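Local coordinates for protein putative hydrolase (Agrobacterium vitis, PDB 3LLC) that probably hydrolyses ester or thioester bonds, as an alpha/beta hydrolase akin to the acyl-protein thioesterase ABHD10, at residues 13-18 and 22-27; 60-63 and 68-71; 72-77 and 93-98; 209-214 and 230-235; 240-245 and 252-257. All coordinates share one frame; numbering follows the deposited sequence. Where two conformers were deposited one is given.

Contact 1 of 5, residues 13-18 and 22-27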
# COMPACT_ATOMS: atom_id res chain seq x y z
N ALA A 13 -2.36 -19.07 -5.23
CA ALA A 13 -0.94 -18.90 -4.84
C ALA A 13 -0.13 -18.50 -6.07
O ALA A 13 -0.22 -19.19 -7.10
CB ALA A 13 -0.38 -20.20 -4.26
N ILE A 14 0.66 -17.46 -5.96
CA ILE A 14 1.46 -16.93 -7.08
C ILE A 14 2.95 -16.96 -6.76
O ILE A 14 3.38 -16.39 -5.74
CB ILE A 14 1.02 -15.48 -7.42
CG1 ILE A 14 -0.45 -15.44 -7.87
CG2 ILE A 14 1.98 -14.83 -8.46
CD1 ILE A 14 -1.40 -14.70 -6.95
N THR A 15 3.75 -17.56 -7.63
CA THR A 15 5.20 -17.58 -7.44
C THR A 15 5.82 -16.27 -7.94
O THR A 15 5.53 -15.83 -9.05
CB THR A 15 5.83 -18.76 -8.17
OG1 THR A 15 5.21 -19.98 -7.73
CG2 THR A 15 7.33 -18.85 -7.88
N VAL A 16 6.64 -15.64 -7.10
CA VAL A 16 7.30 -14.37 -7.40
C VAL A 16 8.80 -14.56 -7.21
O VAL A 16 9.23 -15.12 -6.21
CB VAL A 16 6.78 -13.23 -6.51
CG1 VAL A 16 7.44 -11.87 -6.89
CG2 VAL A 16 5.23 -13.13 -6.55
N GLY A 17 9.60 -14.15 -8.19
CA GLY A 17 11.06 -14.25 -8.09
C GLY A 17 11.65 -15.56 -8.59
O GLY A 17 10.91 -16.51 -8.92
N GLN A 18 12.98 -15.62 -8.62
CA GLN A 18 13.74 -16.79 -9.14
C GLN A 18 14.72 -17.34 -8.11
O GLN A 18 15.23 -16.60 -7.26
CB GLN A 18 14.58 -16.39 -10.37
CG GLN A 18 13.83 -15.69 -11.50
CD GLN A 18 13.06 -16.66 -12.38
OE1 GLN A 18 13.65 -17.49 -13.08
NE2 GLN A 18 11.73 -16.55 -12.37
N ALA A 22 12.88 -16.88 -4.77
CA ALA A 22 11.48 -17.23 -5.08
C ALA A 22 10.65 -17.28 -3.79
O ALA A 22 11.14 -17.72 -2.75
CB ALA A 22 11.38 -18.52 -5.84
N ARG A 23 9.43 -16.78 -3.85
CA ARG A 23 8.49 -16.92 -2.75
C ARG A 23 7.06 -17.04 -3.27
O ARG A 23 6.72 -16.46 -4.31
CB ARG A 23 8.62 -15.74 -1.76
CG ARG A 23 8.30 -14.35 -2.30
CD ARG A 23 9.54 -13.61 -2.65
NE ARG A 23 9.35 -12.22 -3.03
CZ ARG A 23 10.06 -11.62 -3.99
NH1 ARG A 23 10.97 -12.32 -4.68
NH2 ARG A 23 9.88 -10.34 -4.26
N SER A 24 6.24 -17.77 -2.54
CA SER A 24 4.82 -17.94 -2.90
C SER A 24 3.95 -16.92 -2.16
O SER A 24 3.99 -16.82 -0.92
CB SER A 24 4.33 -19.37 -2.60
OG SER A 24 4.95 -20.39 -3.37
N ILE A 25 3.14 -16.17 -2.92
CA ILE A 25 2.25 -15.14 -2.41
C ILE A 25 0.80 -15.64 -2.41
O ILE A 25 0.26 -16.12 -3.43
CB ILE A 25 2.41 -13.82 -3.28
CG1 ILE A 25 3.84 -13.31 -3.20
CG2 ILE A 25 1.35 -12.76 -2.89
CD1 ILE A 25 4.37 -13.00 -1.73
N ALA A 26 0.16 -15.57 -1.23
CA ALA A 26 -1.23 -15.97 -1.06
C ALA A 26 -2.15 -14.78 -1.44
O ALA A 26 -1.91 -13.62 -1.05
CB ALA A 26 -1.49 -16.43 0.40
N ALA A 27 -3.21 -15.09 -2.19
CA ALA A 27 -4.18 -14.08 -2.66
C ALA A 27 -5.62 -14.60 -2.59
O ALA A 27 -5.89 -15.80 -2.70
CB ALA A 27 -3.84 -13.60 -4.13
O HOH W 1 3.32 -20.44 -5.71
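Ile14 and Ile25 bond to each other twice through their backbones. Ile14 N donates to Ile25 O at 2.9 Å, and Ile25 N returns a bond to Ile14 O at 2.8 Å. Two residues nearer the hairpin turn, Val16 and Arg23 repeat the exchange, with Val16 N to Arg23 O at 2.9 Å. These are the hydrogen-bonded pairs of an antiparallel beta hairpin, strands 9-16 and 23-30, at one end of the main sheet of the alpha/beta hydrolase fold. Thr15 and Ser24 form a non-hydrogen-bonded pair on the outer face. Their hydroxyls are joined by a water, which lies 2.8 Å from Thr15 OG1 and 2.9 Å from Ser24 OG.

On the buried face, Val16 CG1 sits 3.8 Å above the plane of the Arg23 guanidinium, over its centre. The Arg23 chain starts between its own N and carbonyl carbon (chi1 62°) and bends at chi2, which folds the guanidinium back over Val16. The charged end is well occupied. Its NE and NH2 form salt bridges with Glu95 and Glu94 of helix 89-103, and NH1 donates to Asp21 O. The other branch of Val16, CG2, rests on Ile25 CG1 at 3.6 Å. Further along, Ile14 CD1 touches Ala27 CB at 3.9 Å, while Phe72 packs against both Ile25 and Ala27.

Contact 2 of 5, residues 60-63 and 68-71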
# COMPACT_ATOMS: atom_id res chain seq x y z
N ASP A 60 -16.08 -6.04 0.61
CA ASP A 60 -17.53 -6.01 0.78
C ASP A 60 -18.19 -4.96 -0.14
O ASP A 60 -19.20 -5.24 -0.79
CB ASP A 60 -17.91 -5.71 2.24
CG ASP A 60 -19.39 -5.71 2.46
OD1 ASP A 60 -19.98 -6.80 2.55
OD2 ASP A 60 -19.98 -4.61 2.52
N LEU A 61 -17.59 -3.77 -0.20
CA LEU A 61 -18.08 -2.71 -1.11
C LEU A 61 -18.05 -3.19 -2.58
O LEU A 61 -19.05 -3.09 -3.31
CB LEU A 61 -17.26 -1.46 -0.97
CG LEU A 61 -17.71 -0.36 -1.95
CD1 LEU A 61 -19.12 0.23 -1.58
CD2 LEU A 61 -16.66 0.69 -2.03
N ALA A 62 -16.90 -3.73 -2.99
CA ALA A 62 -16.76 -4.31 -4.33
C ALA A 62 -17.83 -5.35 -4.66
O ALA A 62 -18.49 -5.26 -5.71
CB ALA A 62 -15.33 -4.88 -4.53
N ALA A 63 -18.04 -6.32 -3.76
CA ALA A 63 -19.10 -7.30 -3.90
C ALA A 63 -20.48 -6.68 -4.10
O ALA A 63 -21.26 -7.16 -4.93
CB ALA A 63 -19.14 -8.23 -2.69
N GLY A 68 -14.69 -6.11 -9.24
CA GLY A 68 -13.67 -7.02 -8.81
C GLY A 68 -12.98 -6.58 -7.52
O GLY A 68 -12.97 -5.39 -7.14
N ALA A 69 -12.39 -7.56 -6.84
CA ALA A 69 -11.55 -7.27 -5.67
C ALA A 69 -10.37 -8.24 -5.57
O ALA A 69 -10.55 -9.46 -5.74
CB ALA A 69 -12.39 -7.33 -4.40
N ILE A 70 -9.17 -7.70 -5.35
CA ILE A 70 -7.95 -8.49 -5.12
C ILE A 70 -7.33 -8.09 -3.77
O ILE A 70 -7.09 -6.91 -3.52
CB ILE A 70 -6.90 -8.33 -6.22
CG1 ILE A 70 -7.41 -8.86 -7.56
CG2 ILE A 70 -5.57 -9.03 -5.85
CD1 ILE A 70 -6.57 -8.48 -8.76
N ARG A 71 -7.06 -9.08 -2.92
CA ARG A 71 -6.19 -8.88 -1.74
C ARG A 71 -5.08 -9.91 -1.77
O ARG A 71 -5.29 -11.01 -2.33
CB ARG A 71 -6.99 -9.07 -0.45
CG ARG A 71 -8.08 -8.03 -0.22
CD ARG A 71 -9.01 -8.42 0.95
NE ARG A 71 -9.91 -9.51 0.64
CZ ARG A 71 -10.29 -10.47 1.48
NH1 ARG A 71 -9.81 -10.55 2.72
NH2 ARG A 71 -11.13 -11.39 1.06
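Ala62 CB presses against the start of strand 68-72, where it meets the Ala69 methyl and the Gly68 carbonyl. The Ala62 and Ala69 CB atoms are 3.8 Å apart, an ordinary van der Waals distance. The two methyls do not meet head-on. The CA-CB bond of Ala62 points almost straight at Ala69 CB, with an angle of about 160° at Ala62 CB. The Ala69 methyl takes this approach aslant, at about 112° at its own CB. Ala62 CB also lies beside the Gly68 oxygen, at 3.6 Å from Gly68 O. It comes in from the flank of that carbonyl and not in line with it.

No hydrogen bond crosses between 60-63 and 68-71. The contact is small and fully buried, and only about 82 Å² of surface is lost between the segments. Short side chains let the two backbones come close, with the CA atoms of Ala62 and Gly68 6.1 Å apart. Methyl groups also carry no torsion that could move the contact.

This is the return of a beta-alpha-beta unit. Strand 39-43 leads to helix 53-65, and the chain then turns back into strand 68-72, which lies parallel to and beside the first. Gly68 and Ile70 bond to strand 39-43 through Cys40, while Ala69 bonds on the other side to Arg30 of strand 23-30. Asp59, on the same helix, packs on Ala69 and Arg71. Another flank of the helix meets helix 252-266, through Leu61 on Ile262 and an Asp60 salt bridge to Arg259.

Contact 3 of 5, residues 72-77 and 93-98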
# COMPACT_ATOMS: atom_id res chain seq x y z
N PHE A 72 -3.92 -9.57 -1.22
CA PHE A 72 -2.80 -10.51 -1.09
C PHE A 72 -1.95 -10.15 0.14
O PHE A 72 -2.03 -9.03 0.65
CB PHE A 72 -1.94 -10.51 -2.35
CG PHE A 72 -1.18 -9.23 -2.55
CD1 PHE A 72 -1.82 -8.11 -3.08
CD2 PHE A 72 0.16 -9.11 -2.16
CE1 PHE A 72 -1.15 -6.91 -3.22
CE2 PHE A 72 0.85 -7.91 -2.32
CZ PHE A 72 0.17 -6.80 -2.85
N ASP A 73 -1.20 -11.13 0.64
CA ASP A 73 -0.26 -10.93 1.78
C ASP A 73 1.15 -10.73 1.24
O ASP A 73 1.66 -11.54 0.45
CB ASP A 73 -0.29 -12.11 2.75
CG ASP A 73 -1.49 -12.05 3.76
OD1 ASP A 73 -1.85 -10.92 4.18
OD2 ASP A 73 -2.00 -13.13 4.13
N TYR A 74 1.79 -9.65 1.67
CA TYR A 74 3.22 -9.45 1.38
C TYR A 74 4.07 -10.62 1.90
O TYR A 74 3.66 -11.32 2.83
CB TYR A 74 3.73 -8.18 2.04
CG TYR A 74 3.06 -6.87 1.65
CD1 TYR A 74 3.15 -6.37 0.34
CD2 TYR A 74 2.44 -6.07 2.60
CE1 TYR A 74 2.56 -5.15 0.01
CE2 TYR A 74 1.86 -4.84 2.26
CZ TYR A 74 1.94 -4.39 0.96
OH TYR A 74 1.36 -3.18 0.63
N SER A 75 5.19 -10.91 1.24
CA SER A 75 6.11 -11.89 1.77
C SER A 75 6.45 -11.52 3.24
O SER A 75 6.55 -10.34 3.58
CB SER A 75 7.41 -12.02 0.95
OG SER A 75 8.11 -10.78 0.82
N GLY A 76 6.60 -12.54 4.09
CA GLY A 76 6.87 -12.35 5.51
C GLY A 76 5.65 -12.05 6.38
O GLY A 76 5.78 -11.94 7.61
N HIS A 77 4.49 -11.94 5.75
CA HIS A 77 3.23 -11.55 6.41
C HIS A 77 2.16 -12.62 6.18
O HIS A 77 2.12 -13.27 5.12
CB HIS A 77 2.66 -10.27 5.80
CG HIS A 77 3.50 -9.02 5.96
ND1 HIS A 77 4.76 -8.87 5.41
CD2 HIS A 77 3.20 -7.83 6.53
CE1 HIS A 77 5.20 -7.64 5.65
NE2 HIS A 77 4.28 -6.99 6.33
N LEU A 93 6.91 -4.41 -3.70
CA LEU A 93 6.43 -3.86 -4.97
C LEU A 93 6.43 -4.93 -6.06
O LEU A 93 5.46 -5.03 -6.83
CB LEU A 93 7.30 -2.67 -5.40
CG LEU A 93 7.08 -2.13 -6.83
CD1 LEU A 93 5.63 -1.55 -6.99
CD2 LEU A 93 8.15 -1.01 -7.14
N GLU A 94 7.51 -5.70 -6.16
CA GLU A 94 7.62 -6.76 -7.13
C GLU A 94 6.45 -7.75 -7.00
O GLU A 94 5.89 -8.25 -7.99
CB GLU A 94 8.95 -7.51 -6.97
CG GLU A 94 9.18 -8.59 -8.00
CD GLU A 94 10.49 -9.38 -7.80
OE1 GLU A 94 11.11 -9.33 -6.71
OE2 GLU A 94 10.88 -10.08 -8.77
N GLU A 95 6.07 -8.03 -5.76
CA GLU A 95 4.94 -8.93 -5.48
C GLU A 95 3.58 -8.32 -5.94
O GLU A 95 2.76 -8.99 -6.57
CB GLU A 95 4.93 -9.27 -3.98
CG GLU A 95 6.13 -10.15 -3.56
CD GLU A 95 6.50 -10.06 -2.06
OE1 GLU A 95 5.62 -9.62 -1.29
OE2 GLU A 95 7.64 -10.46 -1.69
N ALA A 96 3.35 -7.05 -5.61
CA ALA A 96 2.16 -6.35 -6.02
C ALA A 96 2.02 -6.39 -7.55
O ALA A 96 0.94 -6.73 -8.06
CB ALA A 96 2.12 -4.88 -5.47
N LEU A 97 3.10 -6.09 -8.27
CA LEU A 97 3.06 -6.11 -9.73
C LEU A 97 2.81 -7.53 -10.27
O LEU A 97 2.06 -7.72 -11.25
CB LEU A 97 4.36 -5.49 -10.29
CG LEU A 97 4.52 -5.32 -11.80
CD1 LEU A 97 3.31 -4.58 -12.38
CD2 LEU A 97 5.83 -4.59 -12.14
N ALA A 98 3.44 -8.55 -9.65
CA ALA A 98 3.22 -9.93 -10.07
C ALA A 98 1.76 -10.39 -9.88
O ALA A 98 1.22 -11.16 -10.68
CB ALA A 98 4.19 -10.90 -9.34
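Ser75 holds the Glu95 carboxylate with two bonds. Its backbone N donates to Glu95 OE1 at 2.9 Å, nearly straight at 174° at the hydrogen. Its OG donates to Glu95 OE2 at 2.6 Å, on the syn lone pair. The fork joins helix 89-103 of the alpha/beta hydrolase fold to the loop that leaves strand 68-72. That loop makes a type II beta turn from Tyr74 to His77, with Gly76 at its third position.

The torsions suit the fork. Ser75 OG lies between its own N and carbonyl carbon (chi1 57°), which puts it on the same side as the backbone N-H. The Glu95 chain runs out extended from the helix. Glu95 OE2 also takes Arg23 as a salt-bridge partner, so the buried carboxylate is probably charged.

The turn is braced from within. His77 ND1 donates to Ser75 O at 3.0 Å, from above the carbonyl plane, and Trp92 NE1 is a second donor to the same oxygen. Tyr74 CD2 lies 4.2 Å above the His77 ring, over its centre. The Tyr74 ring meets Glu95 OE1 at its edge, and its OH bonds to Gly44 O. Tyr74 also packs on Met115, within the probable nucleophile elbow. Deeper in the core, Phe72 takes over the contact with the helix, its CZ atom 3.8 Å from both CA and CB of Ala96.

Contact 4 of 5, residues 209-214 and 230-235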
# COMPACT_ATOMS: atom_id res chain seq x y z
N VAL A 209 -6.83 11.03 -7.77
CA VAL A 209 -6.25 10.58 -6.51
C VAL A 209 -7.08 11.21 -5.38
O VAL A 209 -7.33 12.42 -5.41
CB VAL A 209 -4.78 11.00 -6.39
CG1 VAL A 209 -4.17 10.50 -5.05
CG2 VAL A 209 -3.90 10.44 -7.55
N HIS A 210 -7.50 10.41 -4.39
CA HIS A 210 -8.16 10.90 -3.19
C HIS A 210 -7.38 10.36 -2.01
O HIS A 210 -7.30 9.12 -1.83
CB HIS A 210 -9.59 10.39 -3.11
CG HIS A 210 -10.44 11.07 -2.07
ND1 HIS A 210 -11.82 11.06 -2.12
CD2 HIS A 210 -10.11 11.79 -0.97
CE1 HIS A 210 -12.30 11.73 -1.08
NE2 HIS A 210 -11.28 12.19 -0.37
N ILE A 211 -6.84 11.27 -1.20
CA ILE A 211 -6.12 10.92 0.06
C ILE A 211 -7.04 11.21 1.27
O ILE A 211 -7.70 12.25 1.33
CB ILE A 211 -4.84 11.76 0.22
CG1 ILE A 211 -3.88 11.59 -0.98
CG2 ILE A 211 -4.07 11.40 1.57
CD1 ILE A 211 -2.95 12.83 -1.23
N LEU A 212 -7.09 10.25 2.22
CA LEU A 212 -7.82 10.38 3.50
C LEU A 212 -6.73 10.31 4.60
O LEU A 212 -5.90 9.38 4.60
CB LEU A 212 -8.81 9.24 3.68
CG LEU A 212 -10.05 9.22 2.75
CD1 LEU A 212 -10.56 7.80 2.51
CD2 LEU A 212 -11.17 10.05 3.35
N GLN A 213 -6.73 11.31 5.50
CA GLN A 213 -5.64 11.47 6.47
C GLN A 213 -6.17 12.08 7.78
O GLN A 213 -6.89 13.11 7.81
CB GLN A 213 -4.55 12.37 5.87
CG GLN A 213 -3.44 12.80 6.82
CD GLN A 213 -2.46 11.67 7.13
OE1 GLN A 213 -1.95 10.98 6.23
NE2 GLN A 213 -2.17 11.50 8.43
N GLY A 214 -5.81 11.43 8.89
CA GLY A 214 -6.17 11.95 10.20
C GLY A 214 -5.18 12.99 10.71
O GLY A 214 -3.97 12.88 10.46
N GLU A 230 1.83 18.38 -2.80
CA GLU A 230 2.79 19.26 -3.51
C GLU A 230 3.60 18.52 -4.58
O GLU A 230 4.18 19.16 -5.44
CB GLU A 230 3.78 19.92 -2.52
CG GLU A 230 3.05 20.83 -1.51
CD GLU A 230 3.89 21.35 -0.33
OE1 GLU A 230 5.07 20.95 -0.16
OE2 GLU A 230 3.33 22.16 0.46
N HIS A 231 3.65 17.19 -4.53
CA HIS A 231 4.38 16.36 -5.51
C HIS A 231 3.45 15.65 -6.53
O HIS A 231 3.91 14.83 -7.33
CB HIS A 231 5.30 15.38 -4.78
CG HIS A 231 6.47 16.06 -4.14
ND1 HIS A 231 6.40 16.59 -2.86
CD2 HIS A 231 7.69 16.40 -4.62
CE1 HIS A 231 7.56 17.19 -2.58
NE2 HIS A 231 8.34 17.12 -3.65
N LEU A 232 2.15 15.93 -6.46
CA LEU A 232 1.16 15.30 -7.36
C LEU A 232 0.68 16.29 -8.41
O LEU A 232 1.03 17.47 -8.37
CB LEU A 232 -0.02 14.71 -6.56
CG LEU A 232 0.23 13.43 -5.76
CD1 LEU A 232 -0.95 13.14 -4.82
CD2 LEU A 232 0.51 12.25 -6.71
N PRO A 233 -0.02 15.80 -9.44
CA PRO A 233 -0.40 16.70 -10.52
C PRO A 233 -1.29 17.86 -10.04
O PRO A 233 -1.94 17.77 -8.98
CB PRO A 233 -1.18 15.78 -11.47
CG PRO A 233 -0.57 14.44 -11.29
CD PRO A 233 -0.32 14.39 -9.78
N ALA A 234 -1.33 18.92 -10.83
CA ALA A 234 -2.15 20.10 -10.53
C ALA A 234 -3.69 19.92 -10.73
O ALA A 234 -4.45 20.87 -10.54
CB ALA A 234 -1.62 21.33 -11.35
N ASP A 235 -4.12 18.73 -11.16
CA ASP A 235 -5.53 18.44 -11.43
C ASP A 235 -5.93 17.09 -10.83
O ASP A 235 -5.09 16.18 -10.63
CB ASP A 235 -5.78 18.40 -12.95
CG ASP A 235 -5.05 17.24 -13.61
OD1 ASP A 235 -3.81 17.32 -13.77
OD2 ASP A 235 -5.72 16.25 -13.96
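Gln213 NE2 is gripped by several acceptors, on the strand whose Val209 and Ile211 pack on Leu232. It donates to Gly214 O at 3.0 Å, with 163° at the hydrogen. The carbonyl is met in its plane on a lone pair, and the acceptor lies close to the Gln213 amide plane. Val220 O and Asp217 OD2 add weak bonds to the same nitrogen. These bonds hold the amide where the strand runs out, near Asp217, a probable member of a Ser-His-Asp triad.

The contact itself is apolar and lies at the other end of strand 209-214. Leu232 follows helix 222-230 and precedes strand 237-242. Its CD1 is the one atom that reaches the strand. It lies 4.1 Å from Ile211 CD1 and 4.2 Å from Val209 CG1. Ile211 and Leu232 reach toward each other tip to tip, whereas Val209 and Leu232 cross at about a right angle. Leu232 CD1 is anti to its CA (chi2 169°), which carries it away from the loop backbone.

Val209, Ile211 and Gln213 share one face of the strand. Leu228 and Val229 of helix 222-230 also cover Ile211 there. His210 and Leu212 face the other way, onto helix 252-266, and His210 NE2 bonds to Thr240 OG1.

No hydrogen bond joins 209-214 to 230-235. Two aliphatic side chains share one leucine methyl, so dispersion and the burial of apolar surface hold this part of the crossover on the sheet.

Contact 5 of 5, residues 240-245 and 252-257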
# COMPACT_ATOMS: atom_id res chain seq x y z
N THR A 240 -8.74 14.78 2.01
CA THR A 240 -9.72 14.90 3.05
C THR A 240 -8.95 14.73 4.38
O THR A 240 -8.44 13.62 4.66
CB THR A 240 -10.82 13.83 2.92
OG1 THR A 240 -11.52 13.98 1.66
CG2 THR A 240 -11.88 13.97 4.12
N LEU A 241 -8.93 15.80 5.17
CA LEU A 241 -8.28 15.83 6.50
C LEU A 241 -9.37 15.69 7.59
O LEU A 241 -10.35 16.44 7.62
CB LEU A 241 -7.50 17.12 6.70
CG LEU A 241 -6.17 17.26 5.94
CD1 LEU A 241 -5.70 18.76 5.87
CD2 LEU A 241 -5.03 16.34 6.50
N VAL A 242 -9.21 14.69 8.44
CA VAL A 242 -10.19 14.38 9.47
C VAL A 242 -9.53 14.77 10.82
O VAL A 242 -8.57 14.10 11.24
CB VAL A 242 -10.53 12.88 9.42
CG1 VAL A 242 -11.59 12.53 10.51
CG2 VAL A 242 -11.05 12.46 8.01
N ARG A 243 -10.04 15.80 11.48
CA ARG A 243 -9.37 16.43 12.63
C ARG A 243 -9.00 15.39 13.73
O ARG A 243 -7.87 15.41 14.22
CB ARG A 243 -10.19 17.52 13.24
CG ARG A 243 -9.64 18.16 14.52
CD ARG A 243 -8.29 18.75 14.35
NE ARG A 243 -7.79 19.29 15.63
CZ ARG A 243 -7.01 18.62 16.49
NH1 ARG A 243 -6.61 17.34 16.24
NH2 ARG A 243 -6.63 19.23 17.60
N ASP A 244 -9.95 14.54 14.10
CA ASP A 244 -9.75 13.56 15.20
C ASP A 244 -9.37 12.15 14.75
O ASP A 244 -9.34 11.22 15.57
CB ASP A 244 -10.96 13.54 16.16
CG ASP A 244 -12.27 13.04 15.52
OD1 ASP A 244 -12.25 12.53 14.39
OD2 ASP A 244 -13.34 13.21 16.16
N GLY A 245 -9.06 11.96 13.48
CA GLY A 245 -8.67 10.66 12.98
C GLY A 245 -7.26 10.22 13.38
O GLY A 245 -6.35 11.05 13.45
N PRO A 252 -16.37 3.38 12.34
CA PRO A 252 -17.51 3.38 11.40
C PRO A 252 -17.59 4.63 10.50
O PRO A 252 -17.68 4.49 9.29
CB PRO A 252 -18.71 3.30 12.34
CG PRO A 252 -18.20 2.44 13.47
CD PRO A 252 -16.78 2.91 13.68
N GLN A 253 -17.48 5.83 11.09
CA GLN A 253 -17.43 7.05 10.25
C GLN A 253 -16.25 7.08 9.25
O GLN A 253 -16.42 7.58 8.15
CB GLN A 253 -17.42 8.32 11.12
CG GLN A 253 -16.14 8.46 11.96
CD GLN A 253 -16.09 9.77 12.70
OE1 GLN A 253 -15.74 10.81 12.11
NE2 GLN A 253 -16.42 9.74 13.99
N ASP A 254 -15.07 6.58 9.64
CA ASP A 254 -13.92 6.50 8.76
C ASP A 254 -14.14 5.50 7.60
O ASP A 254 -13.78 5.78 6.45
CB ASP A 254 -12.63 6.11 9.52
CG ASP A 254 -12.27 7.08 10.65
OD1 ASP A 254 -12.35 8.31 10.45
OD2 ASP A 254 -11.89 6.60 11.75
N ILE A 255 -14.69 4.35 7.92
CA ILE A 255 -15.01 3.32 6.92
C ILE A 255 -16.04 3.87 5.91
O ILE A 255 -15.84 3.65 4.70
CB ILE A 255 -15.51 2.04 7.61
CG1 ILE A 255 -14.37 1.38 8.40
CG2 ILE A 255 -16.10 1.00 6.59
CD1 ILE A 255 -13.11 1.05 7.64
N ASP A 256 -17.05 4.61 6.38
CA ASP A 256 -18.03 5.27 5.50
C ASP A 256 -17.33 6.22 4.52
O ASP A 256 -17.64 6.20 3.32
CB ASP A 256 -19.08 6.05 6.29
CG ASP A 256 -20.08 5.14 7.02
OD1 ASP A 256 -20.10 3.93 6.80
OD2 ASP A 256 -20.86 5.68 7.81
N ARG A 257 -16.39 7.06 5.01
CA ARG A 257 -15.64 7.96 4.11
C ARG A 257 -14.80 7.18 3.09
O ARG A 257 -14.73 7.56 1.92
CB ARG A 257 -14.73 8.95 4.88
CG ARG A 257 -15.43 10.22 5.34
CD ARG A 257 -14.44 11.18 6.06
NE ARG A 257 -14.12 10.66 7.39
CZ ARG A 257 -14.83 10.87 8.49
NH1 ARG A 257 -15.89 11.67 8.48
NH2 ARG A 257 -14.45 10.28 9.64
O HOH W 2 -14.84 13.40 12.40
O HOH W 3 -15.70 12.60 15.03
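Arg257 bends at chi3 (-74°), and this turns its guanidinium back along helix 252-266 and under Val242. Val242 holds CG1 anti to its backbone N, and both methyls come down on the arginine. CG2 lies 3.6 Å from Arg257 NE, and CG1 lies 3.7 Å from Arg257 NH2, over one face of the guanidinium. The other face is closed by the helix itself, with Gln253 O 3.6 Å from the plane and over its centre. The flat group is thus sandwiched.

Its NH2 edge is fixed as well. Arg257 NH2 donates to Gln253 OE1 at 2.8 Å and to Asp254 OD1 at 3.0 Å. Both acceptors lie in the guanidinium plane. The second bond is a salt bridge that meets the carboxylate on its anti side.

The contact packs the start of the last long helix against the edge strand 237-242 of the main sheet. The helix runs back antiparallel to the strand, with 11.7 Å between the short axes. Thr240 CG2 extends the apolar surface to Arg257 CD, and Leu212 of the neighbouring strand touches Arg257 too.

Beyond the strand, a type I turn from Val242 to Gly245 brings Asp244 near the helix start. One water lies 2.7 Å from Asp244 OD2, to which it probably donates, and accepts from Gln253 NE2. Arg251 forms salt bridges with both Asp244 and Asp254. The direct touch is therefore mainly methyl groups against a guanidinium face, with no hydrogen bond across, while the charges are probably balanced mostly within the helix and through Arg251.

The five contacts follow one another along the chain, and none nests in or crosses another. Contact 1 closes a tight hairpin at one end of the main sheet. Contact 2 closes the short return from helix 53-65 to strand 68-72. Contact 3 starts at the next residue and closes the longer loop into helix 89-103. It touches contact 1 through the arginine-glutamate salt bridges, their centres about 8 Å apart. Contact 4 closes the crossover after strand 209-214, and contact 5 the turn from strand 237-242 into the last helix. These two share neighbouring strands at the opposite end of the sheet, with centres of contacts 1 and 5 about 35 Å apart.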